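PDB 5JJ6: adenosine monophosphate-protein transferase FICD homolog from Caenorhabditis elegans, which belongs to the Fic/DOC family and has a Fido domain in a largely helical chain without strands. Local coordinates for residues B[112-116]-B[334-338]; B[117-121]-B[299-303]; B[137-141]-B[181-186]; B[188-193]-B[293-298]. All coordinates share one frame; numbering follows the deposited sequence.

Contact 1: residues B[112-116]-B[334-338]; sequences SVHDL and AKHSE
Glu338 lays its side chain across the helix turn that carries Val113 and Leu116. Glu338 CG meets Leu116 CD2 at 3.8 Å, the two side chains crossing near a right angle, while its carboxylate lies against Val113, with Glu338 OE2 3.2 Å from Val113 CG2. The same CG2 lies 3.8 Å from the backbone oxygen Ala334 O, and touches the Ala334 methyl at 4.3 Å between CG2 and CB. Ser112 sits at the outer margin, its OG 4.0 Å from Glu338 OE2. Glu338 reaches over in this way because its CG stands anti to the backbone nitrogen (chi1 166°), which carries the chain out toward helix 89-120. The two helices, 89-120 and 327-346, run nearly parallel here, their local axes 9.9 Å apart at an angle of 23°, an ordinary helix-helix packing without any hydrogen bond between the segments. Val113 CG1 also approaches Ser337 OG, whose hydroxyl is bonded back to Val333 within its own helix. Around this core, Phe301, in the loop after helix 284-297, and Ile264 of helix 263-277 touch Val113; Ile264 also packs on Ala334, and Leu116 touches Ile341 and Gln342, farther along helix 327-346.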
loop_
_atom_site.group_PDB
_atom_site.type_symbol
_atom_site.label_atom_id
_atom_site.label_comp_id
_atom_site.label_asym_id
_atom_site.label_seq_id
_atom_site.Cartn_x
_atom_site.Cartn_y
_atom_site.Cartn_z
ATOM N N SER B 112 -32.661 -20.942 -16.492
ATOM C CA SER B 112 -32.092 -20.621 -17.796
ATOM C C SER B 112 -30.600 -20.275 -17.666
ATOM O O SER B 112 -29.758 -20.782 -18.423
ATOM C CB SER B 112 -32.867 -19.476 -18.442
ATOM O OG SER B 112 -32.091 -18.844 -19.440
ATOM N N VAL B 113 -30.280 -19.415 -16.702
ATOM C CA VAL B 113 -28.889 -19.067 -16.435
ATOM C C VAL B 113 -28.077 -20.311 -16.078
ATOM O O VAL B 113 -26.953 -20.490 -16.544
ATOM C CB VAL B 113 -28.773 -18.052 -15.280
ATOM C CG1 VAL B 113 -27.326 -17.893 -14.828
ATOM C CG2 VAL B 113 -29.344 -16.715 -15.703
ATOM N N HIS B 114 -28.648 -21.183 -15.263
ATOM C CA HIS B 114 -27.956 -22.415 -14.915
ATOM C C HIS B 114 -27.708 -23.332 -16.125
ATOM O O HIS B 114 -26.618 -23.901 -16.250
ATOM C CB HIS B 114 -28.713 -23.144 -13.818
ATOM C CG HIS B 114 -28.313 -22.701 -12.444
ATOM N ND1 HIS B 114 -27.511 -23.459 -11.621
ATOM C CD2 HIS B 114 -28.585 -21.560 -11.764
ATOM C CE1 HIS B 114 -27.314 -22.810 -10.484
ATOM N NE2 HIS B 114 -27.953 -21.655 -10.547
ATOM N N ASP B 115 -28.671 -23.464 -17.037
ATOM C CA ASP B 115 -28.439 -24.385 -18.149
ATOM C C ASP B 115 -27.408 -23.779 -19.106
ATOM O O ASP B 115 -26.590 -24.494 -19.719
ATOM C CB ASP B 115 -29.732 -24.695 -18.928
ATOM C CG ASP B 115 -30.911 -25.053 -18.027
ATOM O OD1 ASP B 115 -30.720 -25.801 -17.032
ATOM O OD2 ASP B 115 -32.049 -24.617 -18.340
ATOM N N LEU B 116 -27.378 -22.454 -19.166
ATOM C CA LEU B 116 -26.382 -21.796 -19.996
ATOM C C LEU B 116 -24.981 -21.924 -19.370
ATOM O O LEU B 116 -23.973 -22.012 -20.085
ATOM C CB LEU B 116 -26.773 -20.340 -20.202
ATOM C CG LEU B 116 -25.885 -19.496 -21.089
ATOM C CD1 LEU B 116 -25.862 -20.115 -22.479
ATOM C CD2 LEU B 116 -26.432 -18.082 -21.144
ATOM N N ALA B 334 -27.838 -12.205 -11.895
ATOM C CA ALA B 334 -28.200 -13.264 -12.835
ATOM C C ALA B 334 -28.064 -12.777 -14.275
ATOM O O ALA B 334 -27.452 -13.438 -15.115
ATOM C CB ALA B 334 -29.599 -13.745 -12.582
ATOM N N LYS B 335 -28.644 -11.622 -14.561
ATOM C CA LYS B 335 -28.555 -11.039 -15.898
ATOM C C LYS B 335 -27.117 -10.941 -16.370
ATOM O O LYS B 335 -26.800 -11.279 -17.524
ATOM C CB LYS B 335 -29.193 -9.650 -15.938
ATOM C CG LYS B 335 -28.936 -8.899 -17.218
ATOM C CD LYS B 335 -29.612 -7.540 -17.246
ATOM C CE LYS B 335 -29.419 -6.906 -18.603
ATOM N NZ LYS B 335 -30.377 -5.818 -18.886
ATOM N N HIS B 336 -26.234 -10.502 -15.475
ATOM C CA HIS B 336 -24.873 -10.211 -15.926
ATOM C C HIS B 336 -23.930 -11.408 -15.928
ATOM O O HIS B 336 -22.985 -11.435 -16.717
ATOM C CB HIS B 336 -24.276 -9.088 -15.097
ATOM C CG HIS B 336 -24.839 -7.754 -15.445
ATOM N ND1 HIS B 336 -24.985 -7.335 -16.748
ATOM C CD2 HIS B 336 -25.324 -6.757 -14.671
ATOM C CE1 HIS B 336 -25.517 -6.128 -16.764
ATOM N NE2 HIS B 336 -25.736 -5.755 -15.516
ATOM N N SER B 337 -24.171 -12.407 -15.090
ATOM C CA SER B 337 -23.413 -13.635 -15.261
ATOM C C SER B 337 -23.890 -14.312 -16.549
ATOM O O SER B 337 -23.103 -14.966 -17.247
ATOM C CB SER B 337 -23.538 -14.559 -14.057
ATOM O OG SER B 337 -24.877 -14.688 -13.657
ATOM N N GLU B 338 -25.169 -14.148 -16.882
ATOM C CA GLU B 338 -25.634 -14.665 -18.163
ATOM C C GLU B 338 -24.902 -13.924 -19.301
ATOM O O GLU B 338 -24.480 -14.548 -20.263
ATOM C CB GLU B 338 -27.164 -14.556 -18.301
ATOM C CG GLU B 338 -27.681 -14.768 -19.734
ATOM C CD GLU B 338 -29.085 -15.387 -19.815
ATOM O OE1 GLU B 338 -29.630 -15.478 -20.938
ATOM O OE2 GLU B 338 -29.651 -15.778 -18.769
#

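Contact 2: residues B[117-121]-B[299-303]; sequences RDEFN and SGFPP
The Phe301 ring carries the aliphatic part of Arg117 on one face: Arg117 CD stands 3.8 Å from the ring centroid, 18° off the normal, a CH-pi contact, and Arg117 CB comes within 3.7 Å of Phe301 CE2. The Phe120 ring is covered on one face by Pro302, displaced toward the rim, with Pro302 CD 3.8 Å from Phe120 CE2; Gly300 O lies at that ring's edge. The guanidinium of Arg117, tilted 58° to the Phe301 plane, turns its edge to Asp118. Arg117 NE and NH2 both grip Asp118 OD1, in a salt bridge of 2.9 Å from NH2, and both arrive from the same face of the carboxylate. That grip holds the guanidinium while Arg117 NH1 makes a weak hydrogen bond to Ser299 O at 3.3 Å. Gly300, with positive phi, is the C-prime residue of a Schellman motif ending helix 284-297, in which Phe301 N returns to Met296 O and Gly300 N to Met297 O. The turn thereby delivers Phe301 and Pro302 to the end of helix 89-120. Ile341 of helix 327-346 touches Arg117, Phe120 and Pro302, and Tyr344 meets the Phe120 ring with planes at about 60°. Phe301 also packs on Met296.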
loop_
_atom_site.group_PDB
_atom_site.type_symbol
_atom_site.label_atom_id
_atom_site.label_comp_id
_atom_site.label_asym_id
_atom_site.label_seq_id
_atom_site.Cartn_x
_atom_site.Cartn_y
_atom_site.Cartn_z
ATOM N N ARG B 117 -24.923 -21.998 -18.038
ATOM C CA ARG B 117 -23.655 -22.273 -17.357
ATOM C C ARG B 117 -23.206 -23.688 -17.661
ATOM O O ARG B 117 -22.029 -23.928 -17.909
ATOM C CB ARG B 117 -23.750 -22.090 -15.836
ATOM C CG ARG B 117 -22.513 -22.631 -15.096
ATOM C CD ARG B 117 -22.808 -23.139 -13.693
ATOM N NE ARG B 117 -23.655 -24.328 -13.709
ATOM C CZ ARG B 117 -24.293 -24.814 -12.644
ATOM N NH1 ARG B 117 -24.179 -24.214 -11.462
ATOM N NH2 ARG B 117 -25.051 -25.903 -12.761
ATOM N N ASP B 118 -24.140 -24.633 -17.622
ATOM C CA ASP B 118 -23.786 -26.014 -17.927
ATOM C C ASP B 118 -23.257 -26.138 -19.348
ATOM O O ASP B 118 -22.349 -26.935 -19.601
ATOM C CB ASP B 118 -24.974 -26.953 -17.722
ATOM C CG ASP B 118 -25.320 -27.131 -16.261
ATOM O OD1 ASP B 118 -24.409 -26.972 -15.419
ATOM O OD2 ASP B 118 -26.492 -27.449 -15.954
ATOM N N GLU B 119 -23.767 -25.329 -20.272
ATOM C CA GLU B 119 -23.250 -25.436 -21.630
ATOM C C GLU B 119 -21.991 -24.570 -21.835
ATOM O O GLU B 119 -21.260 -24.735 -22.818
ATOM C CB GLU B 119 -24.355 -25.072 -22.633
ATOM C CG GLU B 119 -23.913 -24.227 -23.822
ATOM C CD GLU B 119 -25.040 -23.918 -24.782
ATOM O OE1 GLU B 119 -26.121 -24.545 -24.654
ATOM O OE2 GLU B 119 -24.838 -23.059 -25.671
ATOM N N PHE B 120 -21.664 -23.731 -20.855
ATOM C CA PHE B 120 -20.355 -23.068 -20.861
ATOM C C PHE B 120 -19.234 -24.045 -20.510
ATOM O O PHE B 120 -18.146 -23.981 -21.080
ATOM C CB PHE B 120 -20.336 -21.882 -19.892
ATOM C CG PHE B 120 -18.955 -21.345 -19.606
ATOM C CD1 PHE B 120 -18.286 -20.568 -20.543
ATOM C CD2 PHE B 120 -18.333 -21.601 -18.390
ATOM C CE1 PHE B 120 -17.008 -20.062 -20.278
ATOM C CE2 PHE B 120 -17.058 -21.101 -18.115
ATOM C CZ PHE B 120 -16.397 -20.329 -19.063
ATOM N N ASN B 121 -19.503 -24.929 -19.550
ATOM C CA ASN B 121 -18.498 -25.864 -19.044
ATOM C C ASN B 121 -18.220 -27.038 -19.979
ATOM O O ASN B 121 -17.300 -27.819 -19.743
ATOM C CB ASN B 121 -18.920 -26.400 -17.674
ATOM C CG ASN B 121 -18.935 -25.323 -16.603
ATOM O OD1 ASN B 121 -18.101 -24.416 -16.603
ATOM N ND2 ASN B 121 -19.902 -25.410 -15.691
ATOM N N SER B 299 -18.870 -22.355 -8.076
ATOM C CA SER B 299 -20.031 -23.087 -8.550
ATOM C C SER B 299 -19.988 -23.203 -10.061
ATOM O O SER B 299 -21.017 -23.422 -10.700
ATOM C CB SER B 299 -21.318 -22.407 -8.107
ATOM O OG SER B 299 -21.362 -22.332 -6.694
ATOM N N GLY B 300 -18.800 -23.026 -10.633
ATOM C CA GLY B 300 -18.606 -23.276 -12.050
ATOM C C GLY B 300 -18.897 -22.142 -13.017
ATOM O O GLY B 300 -18.987 -22.375 -14.216
ATOM N N PHE B 301 -19.076 -20.925 -12.516
ATOM C CA PHE B 301 -19.298 -19.779 -13.399
ATOM C C PHE B 301 -17.990 -19.127 -13.804
ATOM O O PHE B 301 -17.017 -19.155 -13.047
ATOM C CB PHE B 301 -20.199 -18.730 -12.734
ATOM C CG PHE B 301 -21.644 -19.119 -12.683
ATOM C CD1 PHE B 301 -22.130 -19.893 -11.644
ATOM C CD2 PHE B 301 -22.517 -18.712 -13.679
ATOM C CE1 PHE B 301 -23.456 -20.252 -11.600
ATOM C CE2 PHE B 301 -23.849 -19.067 -13.641
ATOM C CZ PHE B 301 -24.323 -19.838 -12.604
ATOM N N PRO B 302 -17.963 -18.527 -15.002
ATOM C CA PRO B 302 -16.831 -17.674 -15.356
ATOM C C PRO B 302 -16.871 -16.440 -14.477
ATOM O O PRO B 302 -17.888 -16.217 -13.838
ATOM C CB PRO B 302 -17.102 -17.325 -16.817
ATOM C CG PRO B 302 -18.579 -17.423 -16.954
ATOM C CD PRO B 302 -18.982 -18.559 -16.064
ATOM N N PRO B 303 -15.810 -15.625 -14.464
ATOM C CA PRO B 303 -15.876 -14.398 -13.658
ATOM C C PRO B 303 -17.105 -13.541 -13.981
ATOM O O PRO B 303 -17.502 -13.418 -15.144
ATOM C CB PRO B 303 -14.571 -13.686 -14.014
ATOM C CG PRO B 303 -13.644 -14.803 -14.280
ATOM C CD PRO B 303 -14.458 -15.851 -14.993
#

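Contact 3: residues B[137-141]-B[181-186]; sequences YFLYV and MDAALR
Helix 127-148, which bears near its C-terminal end the sequence TVAIEGN, a match to the inhibitory motif of Fic proteins, crosses helix 172-191 by packing Tyr137, Tyr140 and Val141 on Met181 and Leu185. The local axes pass 9.8 Å apart at 120°, so the side chains interleave over a short patch. Leu185 forms its centre: its CD2 methyl meets Tyr140 CD1 at 3.6 Å, and its CD1 lies over one face of the Tyr140 ring, displaced toward the rim. Met181, folded back by bends at chi2 and chi3, brings its CE methyl to the edge of that ring, in plane, 3.4 Å from Tyr140 CE1. Val141 CG1 lies 3.9 Å from Met181 CB as the two side chains slide past each other in opposite directions, and Val141 CG2 sits 3.8 Å from Asp182 CA. On the outer side, Tyr137 is met obliquely, with CE2 3.4 Å from Arg186 CG and CD2 4.0 Å from Leu185 CD2. Arg186 NE forms a weak, nearly straight salt-bridge bond of 3.3 Å to Asp182 OD2, tying one helical turn together beside the tyrosine. Tyr137 OH is bonded to Asn189, farther along helix 172-191. Leu290 of helix 284-297 covers Tyr140 and Met181, and Val212 also touches Met181. Such a steep crossing, wedged by tyrosine and leucine, seats a putative inhibitory helix on the helical bundle of a Fic domain.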
loop_
_atom_site.group_PDB
_atom_site.type_symbol
_atom_site.label_atom_id
_atom_site.label_comp_id
_atom_site.label_asym_id
_atom_site.label_seq_id
_atom_site.Cartn_x
_atom_site.Cartn_y
_atom_site.Cartn_z
ATOM N N TYR B 137 -9.164 -10.630 -17.113
ATOM C CA TYR B 137 -8.552 -9.982 -15.949
ATOM C C TYR B 137 -8.675 -8.474 -16.036
ATOM O O TYR B 137 -9.142 -7.816 -15.101
ATOM C CB TYR B 137 -7.081 -10.355 -15.817
ATOM C CG TYR B 137 -6.873 -11.633 -15.071
ATOM C CD1 TYR B 137 -7.076 -12.857 -15.695
ATOM C CD2 TYR B 137 -6.485 -11.628 -13.737
ATOM C CE1 TYR B 137 -6.894 -14.043 -15.017
ATOM C CE2 TYR B 137 -6.298 -12.814 -13.046
ATOM C CZ TYR B 137 -6.504 -14.017 -13.694
ATOM O OH TYR B 137 -6.325 -15.206 -13.024
ATOM N N PHE B 138 -8.233 -7.937 -17.165
ATOM C CA PHE B 138 -8.238 -6.504 -17.379
ATOM C C PHE B 138 -9.680 -6.023 -17.352
ATOM O O PHE B 138 -9.992 -5.033 -16.704
ATOM C CB PHE B 138 -7.593 -6.156 -18.731
ATOM C CG PHE B 138 -6.320 -6.894 -18.989
ATOM C CD1 PHE B 138 -5.401 -7.109 -17.965
ATOM C CD2 PHE B 138 -6.066 -7.441 -20.241
ATOM C CE1 PHE B 138 -4.229 -7.831 -18.193
ATOM C CE2 PHE B 138 -4.895 -8.159 -20.475
ATOM C CZ PHE B 138 -3.977 -8.354 -19.448
ATOM N N LEU B 139 -10.559 -6.770 -18.016
ATOM C CA LEU B 139 -11.962 -6.393 -18.100
ATOM C C LEU B 139 -12.622 -6.293 -16.712
ATOM O O LEU B 139 -13.331 -5.313 -16.381
ATOM C CB LEU B 139 -12.699 -7.388 -18.989
ATOM C CG LEU B 139 -13.885 -6.844 -19.777
ATOM C CD1 LEU B 139 -13.506 -5.572 -20.498
ATOM C CD2 LEU B 139 -14.399 -7.887 -20.756
ATOM N N TYR B 140 -12.377 -7.315 -15.903
ATOM C CA TYR B 140 -12.897 -7.351 -14.559
ATOM C C TYR B 140 -12.371 -6.163 -13.767
ATOM O O TYR B 140 -13.156 -5.405 -13.191
ATOM C CB TYR B 140 -12.539 -8.664 -13.854
ATOM C CG TYR B 140 -13.169 -8.772 -12.476
ATOM C CD1 TYR B 140 -12.567 -8.178 -11.365
ATOM C CD2 TYR B 140 -14.389 -9.416 -12.295
ATOM C CE1 TYR B 140 -13.146 -8.246 -10.118
ATOM C CE2 TYR B 140 -14.973 -9.500 -11.044
ATOM C CZ TYR B 140 -14.350 -8.910 -9.955
ATOM O OH TYR B 140 -14.919 -8.975 -8.691
ATOM N N VAL B 141 -11.053 -5.992 -13.743
ATOM C CA VAL B 141 -10.464 -4.941 -12.922
ATOM C C VAL B 141 -10.997 -3.565 -13.318
ATOM O O VAL B 141 -11.365 -2.745 -12.449
ATOM C CB VAL B 141 -8.938 -4.967 -13.000
ATOM C CG1 VAL B 141 -8.334 -3.724 -12.330
ATOM C CG2 VAL B 141 -8.415 -6.262 -12.373
ATOM N N MET B 181 -6.305 -4.445 -7.277
ATOM C CA MET B 181 -7.425 -5.297 -7.654
ATOM C C MET B 181 -6.954 -6.501 -8.446
ATOM O O MET B 181 -7.370 -7.627 -8.178
ATOM C CB MET B 181 -8.462 -4.541 -8.479
ATOM C CG MET B 181 -9.796 -4.297 -7.769
ATOM S SD MET B 181 -10.661 -5.732 -7.045
ATOM C CE MET B 181 -10.494 -6.925 -8.359
ATOM N N ASP B 182 -6.071 -6.260 -9.412
ATOM C CA ASP B 182 -5.515 -7.343 -10.214
ATOM C C ASP B 182 -4.872 -8.392 -9.297
ATOM O O ASP B 182 -5.054 -9.596 -9.488
ATOM C CB ASP B 182 -4.506 -6.776 -11.217
ATOM C CG ASP B 182 -3.860 -7.843 -12.087
ATOM O OD1 ASP B 182 -4.578 -8.439 -12.923
ATOM O OD2 ASP B 182 -2.639 -8.078 -11.941
ATOM N N ALA B 183 -4.127 -7.925 -8.300
ATOM C CA ALA B 183 -3.511 -8.815 -7.320
ATOM C C ALA B 183 -4.559 -9.678 -6.612
ATOM O O ALA B 183 -4.430 -10.912 -6.534
ATOM C CB ALA B 183 -2.720 -8.016 -6.303
ATOM N N ALA B 184 -5.589 -9.018 -6.086
ATOM C CA ALA B 184 -6.660 -9.709 -5.386
ATOM C C ALA B 184 -7.316 -10.769 -6.268
ATOM O O ALA B 184 -7.567 -11.882 -5.828
ATOM C CB ALA B 184 -7.699 -8.709 -4.897
ATOM N N LEU B 185 -7.589 -10.415 -7.515
ATOM C CA LEU B 185 -8.231 -11.325 -8.446
ATOM C C LEU B 185 -7.359 -12.552 -8.720
ATOM O O LEU B 185 -7.854 -13.689 -8.754
ATOM C CB LEU B 185 -8.568 -10.593 -9.752
ATOM C CG LEU B 185 -9.464 -11.339 -10.745
ATOM C CD1 LEU B 185 -10.741 -11.809 -10.071
ATOM C CD2 LEU B 185 -9.798 -10.448 -11.900
ATOM N N ARG B 186 -6.065 -12.322 -8.934
ATOM C CA ARG B 186 -5.137 -13.422 -9.205
ATOM C C ARG B 186 -5.092 -14.359 -8.004
ATOM O O ARG B 186 -5.070 -15.579 -8.154
ATOM C CB ARG B 186 -3.734 -12.899 -9.558
ATOM C CG ARG B 186 -3.537 -12.688 -11.081
ATOM C CD ARG B 186 -2.127 -12.226 -11.498
ATOM N NE ARG B 186 -1.666 -11.047 -10.767
ATOM C CZ ARG B 186 -0.864 -11.102 -9.704
ATOM N NH1 ARG B 186 -0.442 -12.283 -9.259
ATOM N NH2 ARG B 186 -0.485 -9.987 -9.083
#

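Contact 4: residues B[188-193]-B[293-298]; sequences LNCSLL and NLIMMR
Leu188 and Leu294 meet in the buried part of this contact, where the last turns of helices 172-191 and 284-297 lie side by side. Leu188 CD1 touches Leu294 CB at 3.9 Å, and its other methyl, CD2, reaches Met297 SD at 4.0 Å and Asn293 ND2 at the same distance. Leu294, its chi1 of 165° swinging CG away from its own backbone nitrogen, sends CD1 between two residues of the segment 188-193: it lies 3.7 Å from Leu192 CB and equally far from Leu193 CD2. Met208 of helix 202-213 also touches Leu188 and Leu192. Toward solvent the contact changes character. Leu193, just past the helix, spreads its methyls over Met297 and Arg298, with CD2 3.5 Å from Arg298 CG, so the arginine contributes its aliphatic stem. Its guanidinium goes on to Asp198, where Arg298 NH1 is hydrogen-bonded to the backbone oxygen. Met297, bent at chi3, turns CE toward the partly exposed Asn189, 3.4 Å from OD1 and 3.9 Å from Leu193 CD1. The amide nitrogen of Asn189 is taken by Tyr137, while Asn293 OD1 accepts from the backbone of Val304. Helix 284-297 begins inside the HPFTDGNGR signature of Fic proteins, so this packing concerns the far end of the helix. No hydrogen bond joins the two segments: apolar methyls and a thioether hold them together, and the polar groups at the margin tie each helix to other parts of the fold.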
loop_
_atom_site.group_PDB
_atom_site.type_symbol
_atom_site.label_atom_id
_atom_site.label_comp_id
_atom_site.label_asym_id
_atom_site.label_seq_id
_atom_site.Cartn_x
_atom_site.Cartn_y
_atom_site.Cartn_z
ATOM N N LEU B 188 -7.475 -14.783 -5.830
ATOM C CA LEU B 188 -8.745 -15.471 -5.857
ATOM C C LEU B 188 -8.650 -16.698 -6.751
ATOM O O LEU B 188 -9.022 -17.796 -6.344
ATOM C CB LEU B 188 -9.842 -14.525 -6.347
ATOM C CG LEU B 188 -11.299 -14.963 -6.310
ATOM C CD1 LEU B 188 -12.154 -13.747 -6.058
ATOM C CD2 LEU B 188 -11.701 -15.611 -7.613
ATOM N N ASN B 189 -8.091 -16.533 -7.943
ATOM C CA ASN B 189 -8.043 -17.656 -8.879
ATOM C C ASN B 189 -7.021 -18.739 -8.528
ATOM O O ASN B 189 -7.244 -19.919 -8.789
ATOM C CB ASN B 189 -7.777 -17.150 -10.298
ATOM C CG ASN B 189 -9.020 -16.589 -10.953
ATOM O OD1 ASN B 189 -10.101 -17.141 -10.798
ATOM N ND2 ASN B 189 -8.878 -15.496 -11.685
ATOM N N CYS B 190 -5.894 -18.350 -7.952
ATOM C CA CYS B 190 -4.834 -19.316 -7.730
ATOM C C CYS B 190 -4.698 -19.799 -6.291
ATOM O O CYS B 190 -3.760 -20.523 -5.970
ATOM C CB CYS B 190 -3.510 -18.733 -8.235
ATOM S SG CYS B 190 -3.531 -18.492 -10.044
ATOM N N SER B 191 -5.621 -19.431 -5.419
ATOM C CA SER B 191 -5.570 -19.966 -4.056
ATOM C C SER B 191 -6.939 -20.417 -3.584
ATOM O O SER B 191 -7.077 -21.475 -2.971
ATOM C CB SER B 191 -4.982 -18.951 -3.075
ATOM O OG SER B 191 -3.604 -18.748 -3.348
ATOM N N LEU B 192 -7.946 -19.605 -3.875
ATOM C CA LEU B 192 -9.261 -19.791 -3.306
ATOM C C LEU B 192 -10.129 -20.712 -4.167
ATOM O O LEU B 192 -11.238 -21.049 -3.773
ATOM C CB LEU B 192 -9.931 -18.436 -3.116
ATOM C CG LEU B 192 -9.168 -17.491 -2.176
ATOM C CD1 LEU B 192 -9.953 -16.210 -1.948
ATOM C CD2 LEU B 192 -8.794 -18.135 -0.854
ATOM N N LEU B 193 -9.633 -21.115 -5.335
ATOM C CA LEU B 193 -10.400 -22.002 -6.220
ATOM C C LEU B 193 -9.834 -23.429 -6.301
ATOM O O LEU B 193 -10.437 -24.314 -6.913
ATOM C CB LEU B 193 -10.484 -21.417 -7.627
ATOM C CG LEU B 193 -11.273 -20.122 -7.763
ATOM C CD1 LEU B 193 -11.755 -19.948 -9.194
ATOM C CD2 LEU B 193 -12.430 -20.126 -6.794
ATOM N N ASN B 293 -18.072 -12.846 -6.695
ATOM C CA ASN B 293 -17.421 -13.566 -7.778
ATOM C C ASN B 293 -16.789 -14.907 -7.388
ATOM O O ASN B 293 -16.913 -15.892 -8.113
ATOM C CB ASN B 293 -16.356 -12.703 -8.404
ATOM C CG ASN B 293 -15.817 -13.318 -9.634
ATOM O OD1 ASN B 293 -16.573 -13.628 -10.563
ATOM N ND2 ASN B 293 -14.509 -13.570 -9.646
ATOM N N LEU B 294 -16.105 -14.925 -6.251
ATOM C CA LEU B 294 -15.536 -16.139 -5.707
ATOM C C LEU B 294 -16.625 -17.194 -5.585
ATOM O O LEU B 294 -16.500 -18.287 -6.133
ATOM C CB LEU B 294 -14.889 -15.857 -4.353
ATOM C CG LEU B 294 -14.534 -17.041 -3.462
ATOM C CD1 LEU B 294 -13.467 -17.868 -4.117
ATOM C CD2 LEU B 294 -14.066 -16.535 -2.116
ATOM N N ILE B 295 -17.697 -16.860 -4.874
ATOM C CA ILE B 295 -18.837 -17.772 -4.733
ATOM C C ILE B 295 -19.372 -18.270 -6.086
ATOM O O ILE B 295 -19.646 -19.453 -6.256
ATOM C CB ILE B 295 -19.976 -17.101 -3.981
ATOM C CG1 ILE B 295 -19.527 -16.745 -2.576
ATOM C CG2 ILE B 295 -21.194 -17.999 -3.931
ATOM C CD1 ILE B 295 -20.622 -16.152 -1.790
ATOM N N MET B 296 -19.504 -17.370 -7.052
ATOM C CA MET B 296 -20.020 -17.758 -8.357
ATOM C C MET B 296 -19.075 -18.684 -9.124
ATOM O O MET B 296 -19.524 -19.546 -9.870
ATOM C CB MET B 296 -20.270 -16.516 -9.203
ATOM C CG MET B 296 -21.412 -15.701 -8.724
ATOM S SD MET B 296 -22.880 -16.568 -9.229
ATOM C CE MET B 296 -22.869 -16.272 -10.999
ATOM N N MET B 297 -17.770 -18.517 -8.923
ATOM C CA MET B 297 -16.768 -19.306 -9.643
ATOM C C MET B 297 -16.628 -20.705 -9.044
ATOM O O MET B 297 -16.440 -21.683 -9.775
ATOM C CB MET B 297 -15.414 -18.594 -9.640
ATOM C CG MET B 297 -15.363 -17.324 -10.504
ATOM S SD MET B 297 -13.684 -16.709 -10.851
ATOM C CE MET B 297 -13.138 -17.851 -12.120
ATOM N N ARG B 298 -16.744 -20.810 -7.722
ATOM C CA ARG B 298 -16.667 -22.113 -7.083
ATOM C C ARG B 298 -17.881 -22.967 -7.435
ATOM O O ARG B 298 -17.927 -24.153 -7.113
ATOM C CB ARG B 298 -16.521 -21.973 -5.572
ATOM C CG ARG B 298 -15.356 -21.097 -5.212
ATOM C CD ARG B 298 -14.813 -21.365 -3.830
ATOM N NE ARG B 298 -15.856 -21.658 -2.867
ATOM C CZ ARG B 298 -15.714 -22.545 -1.892
ATOM N NH1 ARG B 298 -14.568 -23.211 -1.786
ATOM N NH2 ARG B 298 -16.712 -22.770 -1.035
#

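Contacts 1 and 2 lie 9 Å apart between centres on successive turns of helix 89-120, and Phe301 of contact 2 touches Val113 of contact 1. Contacts 3 and 4, 12 Å apart, share helix 172-191. Helix 284-297 bridges the two pairs: it supplies 293-298 to contact 4, runs directly into 299-303 of contact 2, and brings Met296 against Ser337 of contact 1. Along the chain, contact 1 encloses contact 2, which encloses contacts 3 and 4 in series. Contacts 1 and 3 are farthest apart, about 22 Å between centres. Helices 89-120 and 327-346 are thus connected, through the C-terminal end of helix 284-297, to helix 127-148, which carries the presumed inhibitory motif.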